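Long-range contacts in aldose-aldose oxidoreductase (Caulobacter crescentus, PDB 5A04), which probably oxidises one aldose sugar while reducing another, with the nicotinamide cofactor NADPH held beside the sugar site: residues N248-S253 with D262-Y267; A137-A142 with Q268-R273; L12-Y17 with E43-Y48. One frame throughout, in Å; residues are numbered along the deposited sequence.

Contacts 1 and 2 are neighbours, with centres 8 Å apart, and both reach the large mixed sheet. Asn139 of contact 2 joins them: its OD1 lies 2.7 Å from Tyr250 OH and its ND2 2.9 Å from Ala264 O, both probable hydrogen bonds. Along the chain, contact 1 is nested inside the loop closed by contact 2. Contact 3 belongs to the Rossmann domain, about 30 Å from the centre of contact 1. NADPH touches both. Contact 3 holds its phosphates, while Tyr267 of contact 1 reaches its nicotinamide. Tyr267 OH also packs on Tyr17 CD1, 3.8 Å away. Thr265 and Tyr267 line the glucose pocket.

Contact 1 of 3, residues N248-S253 with D262-Y267; sequences NRYRVS and DPATSY. With NDP (NADPH dihydro-nicotinamide-adenine-dinucleotide phosphate), chain G.
Asn248 holds the loop at Ala264 and Thr265 through its side-chain oxygen. Asn248 OD1 accepts from Thr265 N at 2.7 Å and from Ala264 N at 2.9 Å. The Thr265 bond is the straighter, at 160°. Both amides come from the same face of the carboxamide, and Ala264 N stands 37° out of its plane. With CG anti to the backbone N (chi1 -170°), the amide reaches across to them. Asn248 O takes a weak bond from Ala264 N and a CA-H...O contact from Pro263 CA at 3.1 Å. Pro263 follows a cis peptide bond.

Apolar contact is slight: Ala264 CB sits 3.8 Å from Tyr250 CD2.

Two waters bridge the segments. One links Asn248 N to Asp262 OD1; the other joins Arg249 NH1 to Asp262 OD2. The Arg249 guanidinium forms its salt bridge with Asp160, and Asp262 pairs with Arg251 of the second subunit.

Further along the loop, Tyr267 OH lies 3.2 Å from C4N of NADPH, and Thr265 and Tyr267 touch the bound glucose. Asn248 and Arg249 both face Asp160, forming a classic beta bulge between strands 247-254 and 156-162. Helix 182-198 packs against Tyr250 and Thr265.

Contact 2 of 3, residues A137-A142 with Q268-R273; sequences AHNIEA and QGQAMR
His138 lies with one ring face against Gln270. Gln270 CB is 3.5 Å from the ring centroid and 15° off the normal, a CH-pi contact. The chi1 of -58° sets the imidazole CG anti to the carbonyl carbon, and the ring reaches the loop from there. Its edge meets Met272 CB, 4.0 Å from His138 CD2. His138 ND1 bonds Gln136. Met272 CE lies 3.1 Å from His138 O, which also accepts the helical bond from Ala142 N.

Asn139 turns its amide toward the loop. Gln270 NE2 bonds Ala264 O, the oxygen that Asn139 also uses, and Ser266 O as well. The two segments thus share an acceptor in the loop of contact 1. This is where helix 137-147 lies against the mixed sheet of the C-terminal alpha/beta domain, at the start of strand 272-275. Met272 also packs on Val259 and Ile261 of the adjacent strand.

Glu141 crosses Met272 at about a right angle, its CG 4.0 Å from Met272 SD. The Glu141 carboxylate forms a salt bridge with Arg283. Ala142 ends the segment with its CB 3.9 Å from Met272 CE, where the thioether chain bends at chi3 (-72°).

Contact 3 of 3, residues L12-Y17 with E43-Y48; sequences LGLGYY and EKLKTY. With NDP (NADPH dihydro-nicotinamide-adenine-dinucleotide phosphate), chain G.
Lys44 sets CG anti to its carbonyl carbon (chi1 -73°), and the chain beyond is extended, which carries NZ past Leu14 to the cofactor. Leu14 has a similar first torsion (-56°), and its side chain runs past that of Lys44 in the opposite direction. Leu14 sits in the glycine-rich turn of the first beta-alpha-beta unit of the Rossmann fold; Lys44 lies on helix 42-52, which follows the second strand of that unit. The glycine-rich turn between strand 7-12 and helix 16-22 fits the GxGxxA pattern at Gly13, Gly15 and Ala18.

Lys44 NZ donates to Leu14 O at 2.9 Å, from above the carbonyl plane. It also donates to O2X of the NADPH 2'-phosphate at 2.7 Å. The positive charge on Lys44 probably helps hold that phosphate, the group that distinguishes NADPH from NADH. Leu14 N bonds O3X of the same phosphate at 2.8 Å, and Leu14 is the centre of an inverse gamma turn. Ser39 and Thr41 also bond the cofactor.

Apolar packing is lighter. Leu14 CD1 lies 4.3 Å from Tyr48 CD2, and Leu37 of strand 32-38 touches Leu14, Leu45 and Tyr48.

Gly15 is the N-cap of helix 16-22. Its CA packs 3.0 Å from O5B of NADPH. The first amides of the helix hold the diphosphate: Tyr16 N bonds O2A at 2.8 Å, and Tyr17 N bonds O1N. The Tyr17 ring lies with one face against the nicotinamide, whose C3N stands 3.4 Å above the ring plane and over its centre.

Contact 1 of 3, residues N248-S253 with D262-Y267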
loop_
_atom_site.group_PDB
_atom_site.type_symbol
_atom_site.label_atom_id
_atom_site.label_comp_id
_atom_site.label_asym_id
_atom_site.label_seq_id
_atom_site.Cartn_x
_atom_site.Cartn_y
_atom_site.Cartn_z
ATOM N N ASN A 248 4.607 9.733 -0.956
ATOM C CA ASN A 248 3.571 10.659 -0.546
ATOM C C ASN A 248 2.392 10.465 -1.448
ATOM O O ASN A 248 2.324 11.056 -2.523
ATOM C CB ASN A 248 4.060 12.112 -0.610
ATOM C CG ASN A 248 3.082 13.079 0.052
ATOM O OD1 ASN A 248 1.897 13.077 -0.253
ATOM N ND2 ASN A 248 3.572 13.868 0.997
ATOM N N ARG A 249 1.449 9.636 -1.025
ATOM C CA ARG A 249 0.388 9.263 -1.947
ATOM C C ARG A 249 -0.752 8.573 -1.249
ATOM O O ARG A 249 -0.593 8.031 -0.154
ATOM C CB ARG A 249 0.950 8.334 -3.033
ATOM C CG ARG A 249 1.477 6.997 -2.481
ATOM C CD ARG A 249 2.118 6.162 -3.591
ATOM N NE ARG A 249 2.323 4.777 -3.166
ATOM C CZ ARG A 249 2.221 3.724 -3.972
ATOM N NH1 ARG A 249 1.936 3.887 -5.260
ATOM N NH2 ARG A 249 2.414 2.500 -3.486
ATOM N N TYR A 250 -1.911 8.590 -1.891
ATOM C CA TYR A 250 -2.940 7.635 -1.520
ATOM C C TYR A 250 -3.814 7.263 -2.692
ATOM O O TYR A 250 -3.943 8.029 -3.652
ATOM C CB TYR A 250 -3.796 8.153 -0.351
ATOM C CG TYR A 250 -4.597 9.435 -0.508
ATOM C CD1 TYR A 250 -5.712 9.510 -1.346
ATOM C CD2 TYR A 250 -4.287 10.550 0.266
ATOM C CE1 TYR A 250 -6.469 10.680 -1.430
ATOM C CE2 TYR A 250 -5.034 11.713 0.190
ATOM C CZ TYR A 250 -6.125 11.768 -0.650
ATOM O OH TYR A 250 -6.870 12.937 -0.689
ATOM N N ARG A 251 -4.373 6.050 -2.623
ATOM C CA ARG A 251 -5.431 5.627 -3.530
ATOM C C ARG A 251 -6.588 5.102 -2.694
ATOM O O ARG A 251 -6.378 4.281 -1.793
ATOM C CB ARG A 251 -4.961 4.542 -4.507
ATOM C CG ARG A 251 -6.101 4.111 -5.435
ATOM C CD ARG A 251 -5.744 2.936 -6.317
ATOM N NE ARG A 251 -4.681 3.258 -7.262
ATOM C CZ ARG A 251 -4.282 2.441 -8.231
ATOM N NH1 ARG A 251 -4.849 1.246 -8.378
ATOM N NH2 ARG A 251 -3.309 2.816 -9.048
ATOM N N VAL A 252 -7.794 5.589 -2.964
ATOM C CA VAL A 252 -8.988 5.061 -2.319
ATOM C C VAL A 252 -9.813 4.356 -3.400
ATOM O O VAL A 252 -9.993 4.885 -4.501
ATOM C CB VAL A 252 -9.796 6.178 -1.582
ATOM C CG1 VAL A 252 -10.028 7.401 -2.477
ATOM C CG2 VAL A 252 -11.121 5.633 -1.009
ATOM N N SER A 253 -10.257 3.134 -3.100
ATOM C CA SER A 253 -10.948 2.297 -4.086
ATOM C C SER A 253 -12.241 1.703 -3.540
ATOM O O SER A 253 -12.324 1.329 -2.363
ATOM C CB SER A 253 -10.055 1.140 -4.558
ATOM O OG SER A 253 -8.744 1.556 -4.888
ATOM N N ASP A 262 -0.845 11.607 -6.162
ATOM C CA ASP A 262 0.581 11.346 -5.966
ATOM C C ASP A 262 1.392 12.418 -6.701
ATOM O O ASP A 262 1.435 12.416 -7.929
ATOM C CB ASP A 262 0.929 9.943 -6.477
ATOM C CG ASP A 262 2.366 9.542 -6.201
ATOM O OD1 ASP A 262 3.131 10.314 -5.577
ATOM O OD2 ASP A 262 2.731 8.420 -6.614
ATOM N N PRO A 263 2.023 13.343 -5.960
ATOM C CA PRO A 263 2.037 13.459 -4.493
ATOM C C PRO A 263 0.683 13.911 -3.941
ATOM O O PRO A 263 -0.042 14.627 -4.618
ATOM C CB PRO A 263 3.102 14.531 -4.242
ATOM C CG PRO A 263 3.000 15.418 -5.457
ATOM C CD PRO A 263 2.751 14.457 -6.603
ATOM N N ALA A 264 0.352 13.499 -2.727
ATOM C CA ALA A 264 -0.969 13.775 -2.167
ATOM C C ALA A 264 -0.993 14.959 -1.189
ATOM O O ALA A 264 -1.914 15.776 -1.216
ATOM C CB ALA A 264 -1.510 12.515 -1.462
ATOM N N THR A 265 0.007 15.049 -0.315
ATOM C CA THR A 265 -0.074 16.004 0.805
ATOM C C THR A 265 1.175 16.880 0.864
ATOM O O THR A 265 1.566 17.399 1.912
ATOM C CB THR A 265 -0.272 15.261 2.146
ATOM O OG1 THR A 265 0.844 14.408 2.378
ATOM C CG2 THR A 265 -1.559 14.414 2.109
ATOM N N SER A 266 1.797 17.040 -0.291
ATOM C CA SER A 266 2.970 17.894 -0.426
ATOM C C SER A 266 2.573 19.373 -0.405
ATOM O O SER A 266 1.392 19.700 -0.445
ATOM C CB SER A 266 3.691 17.555 -1.718
ATOM O OG SER A 266 2.768 17.553 -2.789
ATOM N N TYR A 267 3.557 20.263 -0.333
ATOM C CA TYR A 267 3.272 21.704 -0.311
ATOM C C TYR A 267 2.666 22.163 -1.641
ATOM O O TYR A 267 1.818 23.056 -1.688
ATOM C CB TYR A 267 4.546 22.506 -0.004
ATOM C CG TYR A 267 5.217 22.194 1.325
ATOM C CD1 TYR A 267 4.483 21.738 2.423
ATOM C CD2 TYR A 267 6.588 22.374 1.490
ATOM C CE1 TYR A 267 5.103 21.468 3.635
ATOM C CE2 TYR A 267 7.213 22.099 2.703
ATOM C CZ TYR A 267 6.464 21.642 3.769
ATOM O OH TYR A 267 7.073 21.367 4.975
HETATM P PA NDP G . 12.306 23.511 12.914
HETATM O O1A NDP G . 13.304 22.764 13.728
HETATM O O2A NDP G . 12.671 23.918 11.513
HETATM O O5B NDP G . 11.807 24.858 13.713
HETATM C C5B NDP G . 11.468 24.511 15.026
HETATM C C4B NDP G . 11.492 25.835 15.805
HETATM O O4B NDP G . 10.873 25.683 17.084
HETATM C C3B NDP G . 12.956 26.264 16.058
HETATM O O3B NDP G . 13.464 26.995 14.987
HETATM C C2B NDP G . 12.768 27.225 17.239
HETATM O O2B NDP G . 12.342 28.401 16.866
HETATM C C1B NDP G . 11.541 26.544 17.984
HETATM N N9A NDP G . 11.957 25.796 19.174
HETATM C C8A NDP G . 11.561 26.029 20.487
HETATM N N7A NDP G . 12.136 25.186 21.367
HETATM C C5A NDP G . 12.948 24.364 20.582
HETATM C C6A NDP G . 13.797 23.288 20.905
HETATM N N6A NDP G . 13.933 22.881 22.214
HETATM N N1A NDP G . 14.505 22.621 19.943
HETATM C C2A NDP G . 14.315 23.087 18.652
HETATM N N3A NDP G . 13.545 24.081 18.196
HETATM C C4A NDP G . 12.857 24.726 19.202
HETATM O O3 NDP G . 11.047 22.429 12.899
HETATM P PN NDP G . 9.937 22.622 11.723
HETATM O O1N NDP G . 9.462 24.011 11.586
HETATM O O2N NDP G . 10.136 21.669 10.565
HETATM O O5D NDP G . 8.598 21.796 12.508
HETATM C C5D NDP G . 8.096 22.487 13.618
HETATM C C4D NDP G . 6.641 21.988 13.843
HETATM O O4D NDP G . 5.896 22.169 12.600
HETATM C C3D NDP G . 6.595 20.444 14.145
HETATM O O3D NDP G . 5.515 20.159 15.053
HETATM C C2D NDP G . 6.279 19.827 12.790
HETATM O O2D NDP G . 5.532 18.628 12.905
HETATM C C1D NDP G . 5.352 20.937 12.182
HETATM N N1N NDP G . 5.438 20.927 10.720
HETATM C C2N NDP G . 4.283 20.860 9.958
HETATM C C3N NDP G . 4.380 20.878 8.596
HETATM C C7N NDP G . 3.164 20.803 7.788
HETATM O O7N NDP G . 3.200 20.648 6.553
HETATM N N7N NDP G . 1.927 20.919 8.416
HETATM C C4N NDP G . 5.687 20.965 7.887
HETATM C C5N NDP G . 6.853 20.989 8.783
HETATM C C6N NDP G . 6.711 20.979 10.107
HETATM P P2B NDP G . 13.002 29.785 17.654
HETATM O O1X NDP G . 12.747 29.424 19.100
HETATM O O2X NDP G . 14.418 29.682 17.177
HETATM O O3X NDP G . 12.158 30.919 17.077
HETATM O O HOH W 1 4.939 9.007 -3.811
HETATM O O HOH W 2 1.102 6.356 -6.840
#

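Contact 2 of 3, residues A137-A142 with Q268-R273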
loop_
_atom_site.group_PDB
_atom_site.type_symbol
_atom_site.label_atom_id
_atom_site.label_comp_id
_atom_site.label_asym_id
_atom_site.label_seq_id
_atom_site.Cartn_x
_atom_site.Cartn_y
_atom_site.Cartn_z
ATOM N N ALA A 137 -6.791 21.487 -2.880
ATOM C CA ALA A 137 -7.807 21.276 -3.920
ATOM C C ALA A 137 -8.025 19.812 -4.299
ATOM O O ALA A 137 -9.169 19.352 -4.416
ATOM C CB ALA A 137 -7.436 22.077 -5.180
ATOM N N HIS A 138 -6.935 19.082 -4.490
ATOM C CA HIS A 138 -7.051 17.681 -4.910
ATOM C C HIS A 138 -7.622 16.817 -3.795
ATOM O O HIS A 138 -8.440 15.932 -4.047
ATOM C CB HIS A 138 -5.697 17.131 -5.363
ATOM C CG HIS A 138 -5.083 17.897 -6.500
ATOM N ND1 HIS A 138 -4.619 19.187 -6.361
ATOM C CD2 HIS A 138 -4.848 17.550 -7.791
ATOM C CE1 HIS A 138 -4.133 19.607 -7.517
ATOM N NE2 HIS A 138 -4.260 18.633 -8.403
ATOM N N ASN A 139 -7.192 17.063 -2.564
ATOM C CA ASN A 139 -7.735 16.314 -1.426
ATOM C C ASN A 139 -9.231 16.550 -1.266
ATOM O O ASN A 139 -10.005 15.616 -1.055
ATOM C CB ASN A 139 -6.986 16.686 -0.138
ATOM C CG ASN A 139 -5.643 16.009 -0.041
ATOM O OD1 ASN A 139 -5.525 14.938 0.558
ATOM N ND2 ASN A 139 -4.622 16.606 -0.652
ATOM N N ILE A 140 -9.647 17.805 -1.380
ATOM C CA ILE A 140 -11.060 18.139 -1.302
ATOM C C ILE A 140 -11.853 17.406 -2.391
ATOM O O ILE A 140 -12.914 16.845 -2.121
ATOM C CB ILE A 140 -11.258 19.657 -1.405
ATOM C CG1 ILE A 140 -10.726 20.322 -0.129
ATOM C CG2 ILE A 140 -12.723 20.003 -1.596
ATOM C CD1 ILE A 140 -10.673 21.826 -0.204
ATOM N N GLU A 141 -11.302 17.368 -3.602
ATOM C CA GLU A 141 -11.930 16.651 -4.717
ATOM C C GLU A 141 -12.078 15.143 -4.439
ATOM O O GLU A 141 -13.130 14.565 -4.710
ATOM C CB GLU A 141 -11.127 16.871 -6.000
ATOM C CG GLU A 141 -11.806 16.328 -7.261
ATOM C CD GLU A 141 -12.805 17.300 -7.890
ATOM O OE1 GLU A 141 -12.872 18.477 -7.481
ATOM O OE2 GLU A 141 -13.536 16.874 -8.811
ATOM N N ALA A 142 -11.035 14.524 -3.890
ATOM C CA ALA A 142 -11.088 13.096 -3.539
ATOM C C ALA A 142 -12.164 12.817 -2.494
ATOM O O ALA A 142 -12.966 11.892 -2.632
ATOM C CB ALA A 142 -9.725 12.616 -3.021
ATOM N N GLN A 268 3.128 21.549 -2.728
ATOM C CA GLN A 268 2.577 21.788 -4.051
ATOM C C GLN A 268 2.818 20.564 -4.932
ATOM O O GLN A 268 3.464 19.601 -4.514
ATOM C CB GLN A 268 3.217 23.029 -4.687
ATOM C CG GLN A 268 4.742 22.995 -4.670
ATOM C CD GLN A 268 5.368 24.294 -5.173
ATOM O OE1 GLN A 268 4.668 25.217 -5.596
ATOM N NE2 GLN A 268 6.693 24.367 -5.123
ATOM N N GLY A 269 2.302 20.606 -6.149
ATOM C CA GLY A 269 2.630 19.583 -7.132
ATOM C C GLY A 269 1.696 18.387 -7.185
ATOM O O GLY A 269 1.950 17.439 -7.939
ATOM N N GLN A 270 0.615 18.436 -6.406
ATOM C CA GLN A 270 -0.416 17.386 -6.429
ATOM C C GLN A 270 -0.849 17.003 -7.847
ATOM O O GLN A 270 -1.055 17.868 -8.704
ATOM C CB GLN A 270 -1.656 17.830 -5.646
ATOM C CG GLN A 270 -1.604 17.544 -4.142
ATOM C CD GLN A 270 -0.785 18.558 -3.356
ATOM O OE1 GLN A 270 -0.145 19.454 -3.925
ATOM N NE2 GLN A 270 -0.819 18.433 -2.032
ATOM N N ALA A 271 -0.976 15.701 -8.087
ATOM C CA ALA A 271 -1.506 15.186 -9.349
ATOM C C ALA A 271 -2.493 14.073 -9.037
ATOM O O ALA A 271 -2.156 13.141 -8.317
ATOM C CB ALA A 271 -0.380 14.675 -10.252
ATOM N N MET A 272 -3.700 14.171 -9.583
ATOM C CA MET A 272 -4.745 13.177 -9.327
ATOM C C MET A 272 -5.069 12.357 -10.578
ATOM O O MET A 272 -5.122 12.887 -11.686
ATOM C CB MET A 272 -6.009 13.864 -8.795
ATOM C CG MET A 272 -7.279 13.001 -8.836
ATOM S SD MET A 272 -8.724 13.865 -8.145
ATOM C CE MET A 272 -8.327 13.861 -6.415
ATOM N N ARG A 273 -5.255 11.053 -10.396
ATOM C CA ARG A 273 -5.687 10.171 -11.479
ATOM C C ARG A 273 -6.897 9.394 -10.976
ATOM O O ARG A 273 -6.953 9.030 -9.799
ATOM C CB ARG A 273 -4.539 9.237 -11.884
ATOM C CG ARG A 273 -4.821 8.298 -13.040
ATOM C CD ARG A 273 -3.523 7.621 -13.483
ATOM N NE ARG A 273 -3.011 6.680 -12.484
ATOM C CZ ARG A 273 -2.717 5.410 -12.743
ATOM N NH1 ARG A 273 -2.885 4.922 -13.968
ATOM N NH2 ARG A 273 -2.257 4.620 -11.779
#

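Contact 3 of 3, residues L12-Y17 with E43-Y48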
loop_
_atom_site.group_PDB
_atom_site.type_symbol
_atom_site.label_atom_id
_atom_site.label_comp_id
_atom_site.label_asym_id
_atom_site.label_seq_id
_atom_site.Cartn_x
_atom_site.Cartn_y
_atom_site.Cartn_z
ATOM N N LEU A 12 4.613 31.455 16.646
ATOM C CA LEU A 12 5.464 31.059 17.758
ATOM C C LEU A 12 6.336 29.880 17.338
ATOM O O LEU A 12 5.824 28.809 17.011
ATOM C CB LEU A 12 4.599 30.714 18.985
ATOM C CG LEU A 12 5.323 30.477 20.317
ATOM C CD1 LEU A 12 4.346 30.725 21.480
ATOM C CD2 LEU A 12 5.869 29.063 20.402
ATOM N N GLY A 13 7.652 30.090 17.357
ATOM C CA GLY A 13 8.622 29.090 16.919
ATOM C C GLY A 13 9.041 29.360 15.486
ATOM O O GLY A 13 8.438 28.836 14.551
ATOM N N LEU A 14 10.066 30.190 15.306
ATOM C CA LEU A 14 10.423 30.680 13.969
ATOM C C LEU A 14 11.434 29.746 13.283
ATOM O O LEU A 14 12.584 30.119 12.972
ATOM C CB LEU A 14 10.948 32.119 14.062
ATOM C CG LEU A 14 9.987 33.115 14.740
ATOM C CD1 LEU A 14 10.525 34.548 14.715
ATOM C CD2 LEU A 14 8.571 33.065 14.125
ATOM N N GLY A 15 10.986 28.519 13.040
ATOM C CA GLY A 15 11.787 27.527 12.349
ATOM C C GLY A 15 11.427 27.433 10.882
ATOM O O GLY A 15 10.867 28.369 10.320
ATOM N N TYR A 16 11.769 26.307 10.255
ATOM C CA TYR A 16 11.563 26.137 8.817
ATOM C C TYR A 16 10.116 26.326 8.389
ATOM O O TYR A 16 9.822 27.118 7.503
ATOM C CB TYR A 16 12.036 24.758 8.368
ATOM C CG TYR A 16 11.717 24.499 6.918
ATOM C CD1 TYR A 16 12.489 25.058 5.918
ATOM C CD2 TYR A 16 10.622 23.720 6.551
ATOM C CE1 TYR A 16 12.199 24.841 4.580
ATOM C CE2 TYR A 16 10.324 23.494 5.214
ATOM C CZ TYR A 16 11.120 24.057 4.239
ATOM O OH TYR A 16 10.830 23.840 2.905
ATOM N N TYR A 17 9.196 25.595 9.004
ATOM C CA TYR A 17 7.818 25.659 8.524
ATOM C C TYR A 17 7.231 27.048 8.739
ATOM O O TYR A 17 6.566 27.608 7.852
ATOM C CB TYR A 17 6.955 24.599 9.217
ATOM C CG TYR A 17 5.611 24.399 8.551
ATOM C CD1 TYR A 17 5.531 23.955 7.237
ATOM C CD2 TYR A 17 4.428 24.636 9.241
ATOM C CE1 TYR A 17 4.295 23.741 6.628
ATOM C CE2 TYR A 17 3.190 24.436 8.641
ATOM C CZ TYR A 17 3.138 23.993 7.331
ATOM O OH TYR A 17 1.919 23.803 6.738
ATOM N N GLU A 43 17.884 37.062 17.469
ATOM C CA GLU A 43 18.257 37.505 16.129
ATOM C C GLU A 43 17.126 37.265 15.132
ATOM O O GLU A 43 16.959 38.030 14.187
ATOM C CB GLU A 43 19.535 36.807 15.660
ATOM C CG GLU A 43 20.041 37.287 14.296
ATOM C CD GLU A 43 20.246 38.800 14.235
ATOM O OE1 GLU A 43 20.720 39.389 15.238
ATOM O OE2 GLU A 43 19.923 39.404 13.182
ATOM N N LYS A 44 16.336 36.216 15.350
ATOM C CA LYS A 44 15.195 35.939 14.471
ATOM C C LYS A 44 14.093 36.986 14.628
ATOM O O LYS A 44 13.432 37.360 13.661
ATOM C CB LYS A 44 14.624 34.543 14.747
ATOM C CG LYS A 44 15.484 33.405 14.241
ATOM C CD LYS A 44 14.781 32.066 14.470
ATOM C CE LYS A 44 15.715 30.908 14.228
ATOM N NZ LYS A 44 15.041 29.598 14.519
ATOM N N LEU A 45 13.884 37.454 15.852
ATOM C CA LEU A 45 12.895 38.494 16.083
ATOM C C LEU A 45 13.289 39.766 15.329
ATOM O O LEU A 45 12.441 40.461 14.769
ATOM C CB LEU A 45 12.749 38.781 17.577
ATOM C CG LEU A 45 12.128 37.655 18.401
ATOM C CD1 LEU A 45 12.214 37.999 19.895
ATOM C CD2 LEU A 45 10.674 37.448 17.980
ATOM N N LYS A 46 14.582 40.055 15.306
ATOM C CA LYS A 46 15.072 41.226 14.586
ATOM C C LYS A 46 14.891 41.026 13.088
ATOM O O LYS A 46 14.281 41.852 12.402
ATOM C CB LYS A 46 16.544 41.483 14.918
ATOM C CG LYS A 46 17.164 42.611 14.097
ATOM C CD LYS A 46 18.638 42.784 14.430
ATOM C CE LYS A 46 19.305 43.793 13.509
ATOM N NZ LYS A 46 20.778 43.813 13.731
ATOM N N THR A 47 15.411 39.908 12.597
ATOM C CA THR A 47 15.398 39.593 11.172
ATOM C C THR A 47 13.986 39.583 10.591
ATOM O O THR A 47 13.697 40.270 9.605
ATOM C CB THR A 47 16.065 38.230 10.917
ATOM O OG1 THR A 47 17.469 38.339 11.176
ATOM C CG2 THR A 47 15.861 37.795 9.469
ATOM N N TYR A 48 13.094 38.807 11.202
ATOM C CA TYR A 48 11.752 38.679 10.652
ATOM C C TYR A 48 10.858 39.833 11.053
ATOM O O TYR A 48 9.906 40.162 10.344
ATOM C CB TYR A 48 11.137 37.341 11.074
ATOM C CG TYR A 48 11.876 36.190 10.459
ATOM C CD1 TYR A 48 11.726 35.897 9.108
ATOM C CD2 TYR A 48 12.763 35.427 11.205
ATOM C CE1 TYR A 48 12.416 34.862 8.527
ATOM C CE2 TYR A 48 13.464 34.382 10.630
ATOM C CZ TYR A 48 13.284 34.111 9.288
ATOM O OH TYR A 48 13.973 33.081 8.706
HETATM P PA NDP G . 12.306 23.511 12.914
HETATM O O1A NDP G . 13.304 22.764 13.728
HETATM O O2A NDP G . 12.671 23.918 11.513
HETATM O O5B NDP G . 11.807 24.858 13.713
HETATM C C5B NDP G . 11.468 24.511 15.026
HETATM C C4B NDP G . 11.492 25.835 15.805
HETATM O O4B NDP G . 10.873 25.683 17.084
HETATM C C3B NDP G . 12.956 26.264 16.058
HETATM O O3B NDP G . 13.464 26.995 14.987
HETATM C C2B NDP G . 12.768 27.225 17.239
HETATM O O2B NDP G . 12.342 28.401 16.866
HETATM C C1B NDP G . 11.541 26.544 17.984
HETATM N N9A NDP G . 11.957 25.796 19.174
HETATM C C8A NDP G . 11.561 26.029 20.487
HETATM N N7A NDP G . 12.136 25.186 21.367
HETATM C C5A NDP G . 12.948 24.364 20.582
HETATM C C6A NDP G . 13.797 23.288 20.905
HETATM N N6A NDP G . 13.933 22.881 22.214
HETATM N N1A NDP G . 14.505 22.621 19.943
HETATM C C2A NDP G . 14.315 23.087 18.652
HETATM N N3A NDP G . 13.545 24.081 18.196
HETATM C C4A NDP G . 12.857 24.726 19.202
HETATM O O3 NDP G . 11.047 22.429 12.899
HETATM P PN NDP G . 9.937 22.622 11.723
HETATM O O1N NDP G . 9.462 24.011 11.586
HETATM O O2N NDP G . 10.136 21.669 10.565
HETATM O O5D NDP G . 8.598 21.796 12.508
HETATM C C5D NDP G . 8.096 22.487 13.618
HETATM C C4D NDP G . 6.641 21.988 13.843
HETATM O O4D NDP G . 5.896 22.169 12.600
HETATM C C3D NDP G . 6.595 20.444 14.145
HETATM O O3D NDP G . 5.515 20.159 15.053
HETATM C C2D NDP G . 6.279 19.827 12.790
HETATM O O2D NDP G . 5.532 18.628 12.905
HETATM C C1D NDP G . 5.352 20.937 12.182
HETATM N N1N NDP G . 5.438 20.927 10.720
HETATM C C2N NDP G . 4.283 20.860 9.958
HETATM C C3N NDP G . 4.380 20.878 8.596
HETATM C C7N NDP G . 3.164 20.803 7.788
HETATM O O7N NDP G . 3.200 20.648 6.553
HETATM N N7N NDP G . 1.927 20.919 8.416
HETATM C C4N NDP G . 5.687 20.965 7.887
HETATM C C5N NDP G . 6.853 20.989 8.783
HETATM C C6N NDP G . 6.711 20.979 10.107
HETATM P P2B NDP G . 13.002 29.785 17.654
HETATM O O1X NDP G . 12.747 29.424 19.100
HETATM O O2X NDP G . 14.418 29.682 17.177
HETATM O O3X NDP G . 12.158 30.919 17.077
#